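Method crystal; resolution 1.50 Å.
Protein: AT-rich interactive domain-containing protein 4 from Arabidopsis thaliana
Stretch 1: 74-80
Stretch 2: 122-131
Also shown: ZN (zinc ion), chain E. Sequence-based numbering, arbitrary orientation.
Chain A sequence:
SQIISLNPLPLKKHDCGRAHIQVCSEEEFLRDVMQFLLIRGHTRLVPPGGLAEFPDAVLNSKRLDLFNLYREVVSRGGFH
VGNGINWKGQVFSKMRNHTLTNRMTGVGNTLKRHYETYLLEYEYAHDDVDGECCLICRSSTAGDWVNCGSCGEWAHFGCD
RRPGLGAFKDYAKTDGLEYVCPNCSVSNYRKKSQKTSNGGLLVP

Stretch 1 74-80: VSRGGFH
Stretch 2, residues 122-131: YEYAHDDVDG

How do the two backbones run where they meet? Val-74 (phi/psi -75/-27), Ser-75 (-66/-19) and Arg-76 (-104/12) lead into Gly-77 (106/3), a type I turn closed by Gly-77 N to Val-74 O at 3.1 Å. Gly-78 is extended (94/174), and Phe-79 and His-80 begin a 3-10 segment near -60/-25. In the other stretch, residues 122-124 are helical, and further on a loop carries Asp-128 (-104/-6) into the extended Val-129 (-81/131) and Asp-130 (-70/124). The CA atoms of Val-74 and Val-129 lie 4.5 Å apart, those of Ser-75 and Asp-130 5.1 Å; this register rises together, so the two chains run locally in the same direction.

What joins backbone to backbone? Asp-130 N donates to Val-74 O at 3.0 Å, nearly straight at 172°, so this carbonyl serves both the turn and the neighbouring loop. Val-129 CA also approaches Val-74 O, at 3.6 Å.

How does Glu-123 reach the glycine corner? Its t, t chain, with chi3 at -55°, brings OE1 within 3.0 Å of Phe-79 N, which donates to it. Water 2 donates to Glu-123 OE2 and accepts from His-80 N, both at 2.8 Å, so the carboxylate also reaches the second amide through water. Gly-78 suits this spot: an ideal CB would lie 2.6 Å from Glu-123 OE2, a clash, and its backbone angles already call for glycine.

What fills the remaining space? Buried Val-74 (m) points toward the other stretch, its CB 4.0 Å from Val-129 CG2 and its CG1 4.1 Å from Glu-123 CG. Val-129 (t) sets CG1 3.3 Å from Gly-77 C. Asp-130 (t, chi2 -70°) packs CB 3.4 Å from Ser-75 O, while water 1 donates to Ser-75 O at 2.7 Å and weakly to Asp-130 OD2 at 3.0 Å. Together the stretches bury 379 Å².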

# COMPACT_ATOMS: atom_id res chain seq x y z
N VAL A 74 -1.96 -2.71 -0.37
CA VAL A 74 -2.41 -4.07 -0.06
C VAL A 74 -1.59 -4.62 1.12
O VAL A 74 -2.09 -5.44 1.89
CB VAL A 74 -2.37 -5.04 -1.23
CG1 VAL A 74 -3.31 -4.48 -2.32
CG2 VAL A 74 -0.94 -5.20 -1.81
N SER A 75 -0.35 -4.13 1.30
CA SER A 75 0.47 -4.58 2.47
C SER A 75 -0.14 -4.13 3.78
O SER A 75 0.19 -4.71 4.84
CB SER A 75 1.88 -4.08 2.34
OG SER A 75 1.97 -2.69 2.53
N ARG A 76 -1.02 -3.12 3.73
CA ARG A 76 -1.69 -2.61 4.94
C ARG A 76 -3.13 -3.07 5.08
O ARG A 76 -3.87 -2.60 5.98
CB ARG A 76 -1.63 -1.10 4.96
CG ARG A 76 -0.18 -0.63 5.17
CD ARG A 76 -0.08 0.85 5.07
NE ARG A 76 1.25 1.33 5.48
CZ ARG A 76 2.30 1.38 4.67
NH1 ARG A 76 2.21 0.97 3.42
NH2 ARG A 76 3.46 1.84 5.12
N GLY A 77 -3.54 -4.05 4.28
CA GLY A 77 -4.87 -4.60 4.44
C GLY A 77 -5.85 -4.19 3.38
O GLY A 77 -7.01 -4.59 3.46
N GLY A 78 -5.42 -3.42 2.37
CA GLY A 78 -6.32 -3.09 1.26
C GLY A 78 -7.05 -1.77 1.43
O GLY A 78 -6.96 -1.12 2.48
N PHE A 79 -7.77 -1.37 0.38
CA PHE A 79 -8.39 -0.06 0.31
C PHE A 79 -9.39 0.24 1.41
O PHE A 79 -9.51 1.38 1.83
CB PHE A 79 -9.07 0.10 -1.07
CG PHE A 79 -9.57 1.50 -1.34
CD1 PHE A 79 -8.64 2.54 -1.61
CD2 PHE A 79 -10.92 1.78 -1.33
CE1 PHE A 79 -9.11 3.82 -1.87
CE2 PHE A 79 -11.39 3.09 -1.57
CZ PHE A 79 -10.46 4.09 -1.87
N HIS A 80 -10.03 -0.82 1.86
CA HIS A 80 -11.07 -0.72 2.90
C HIS A 80 -10.52 -0.17 4.23
O HIS A 80 -11.29 0.30 5.07
CB HIS A 80 -11.71 -2.10 3.14
CG HIS A 80 -12.79 -2.10 4.19
ND1 HIS A 80 -13.98 -1.41 4.04
CD2 HIS A 80 -12.87 -2.72 5.39
CE1 HIS A 80 -14.74 -1.60 5.11
NE2 HIS A 80 -14.08 -2.39 5.94
N TYR A 122 -9.26 -4.53 -9.29
CA TYR A 122 -8.10 -5.44 -9.38
C TYR A 122 -7.76 -6.06 -8.04
O TYR A 122 -7.52 -7.27 -7.95
CB TYR A 122 -6.90 -4.69 -9.96
CG TYR A 122 -5.68 -5.58 -10.22
CD1 TYR A 122 -4.74 -5.84 -9.20
CD2 TYR A 122 -5.47 -6.10 -11.50
CE1 TYR A 122 -3.67 -6.64 -9.42
CE2 TYR A 122 -4.36 -6.91 -11.76
CZ TYR A 122 -3.49 -7.17 -10.72
OH TYR A 122 -2.40 -7.97 -10.95
N GLU A 123 -7.75 -5.24 -7.00
CA GLU A 123 -7.44 -5.76 -5.64
C GLU A 123 -8.42 -6.88 -5.26
O GLU A 123 -8.00 -7.94 -4.79
CB GLU A 123 -7.53 -4.64 -4.61
CG GLU A 123 -7.25 -5.14 -3.16
CD GLU A 123 -7.76 -4.14 -2.09
OE1 GLU A 123 -7.38 -2.95 -2.11
OE2 GLU A 123 -8.56 -4.54 -1.22
N TYR A 124 -9.72 -6.63 -5.49
CA TYR A 124 -10.71 -7.65 -5.13
C TYR A 124 -10.51 -8.96 -5.94
O TYR A 124 -10.81 -10.06 -5.46
CB TYR A 124 -12.12 -7.13 -5.37
CG TYR A 124 -12.57 -5.92 -4.55
CD1 TYR A 124 -11.95 -5.56 -3.36
CD2 TYR A 124 -13.59 -5.09 -5.03
CE1 TYR A 124 -12.40 -4.44 -2.62
CE2 TYR A 124 -14.03 -3.99 -4.32
CZ TYR A 124 -13.44 -3.66 -3.13
OH TYR A 124 -13.93 -2.53 -2.49
N ALA A 125 -10.04 -8.83 -7.18
CA ALA A 125 -9.86 -10.03 -8.01
C ALA A 125 -8.52 -10.75 -7.84
O ALA A 125 -8.23 -11.71 -8.57
CB ALA A 125 -10.03 -9.68 -9.48
N HIS A 126 -7.69 -10.29 -6.91
CA HIS A 126 -6.40 -10.95 -6.67
C HIS A 126 -6.25 -11.29 -5.19
O HIS A 126 -7.19 -11.04 -4.42
CB HIS A 126 -5.26 -10.08 -7.18
CG HIS A 126 -5.24 -10.00 -8.67
ND1 HIS A 126 -6.08 -9.16 -9.37
CD2 HIS A 126 -4.55 -10.72 -9.59
CE1 HIS A 126 -5.90 -9.36 -10.67
NE2 HIS A 126 -4.98 -10.30 -10.83
N ASP A 127 -5.14 -11.93 -4.84
CA ASP A 127 -4.97 -12.40 -3.45
C ASP A 127 -3.71 -11.82 -2.87
O ASP A 127 -2.87 -12.54 -2.32
CB ASP A 127 -4.94 -13.92 -3.42
CG ASP A 127 -6.24 -14.52 -3.88
OD1 ASP A 127 -7.30 -14.19 -3.29
OD2 ASP A 127 -6.21 -15.30 -4.87
N ASP A 128 -3.60 -10.51 -2.97
CA ASP A 128 -2.39 -9.82 -2.59
C ASP A 128 -2.47 -9.11 -1.25
O ASP A 128 -1.46 -8.53 -0.81
CB ASP A 128 -2.04 -8.80 -3.66
CG ASP A 128 -1.91 -9.42 -5.03
OD1 ASP A 128 -1.36 -10.54 -5.13
OD2 ASP A 128 -2.30 -8.77 -6.00
N VAL A 129 -3.65 -9.08 -0.64
CA VAL A 129 -3.82 -8.28 0.60
C VAL A 129 -3.30 -8.98 1.84
O VAL A 129 -3.61 -10.17 2.03
CB VAL A 129 -5.30 -7.90 0.80
CG1 VAL A 129 -5.53 -7.24 2.16
CG2 VAL A 129 -5.71 -6.97 -0.36
N ASP A 130 -2.49 -8.28 2.65
CA ASP A 130 -1.91 -8.81 3.90
C ASP A 130 -2.95 -9.01 4.98
O ASP A 130 -3.76 -8.09 5.27
CB ASP A 130 -0.83 -7.88 4.40
CG ASP A 130 -0.01 -8.50 5.52
OD1 ASP A 130 -0.54 -8.67 6.64
OD2 ASP A 130 1.18 -8.80 5.28
N GLY A 131 -3.03 -10.24 5.48
CA GLY A 131 -3.99 -10.55 6.54
C GLY A 131 -3.28 -11.20 7.72
O GLY A 131 -3.89 -12.02 8.42
ZN ZN E . -4.32 -11.03 -12.61
O HOH W 1 2.52 -6.10 5.17
O HOH W 2 -10.29 -3.22 0.48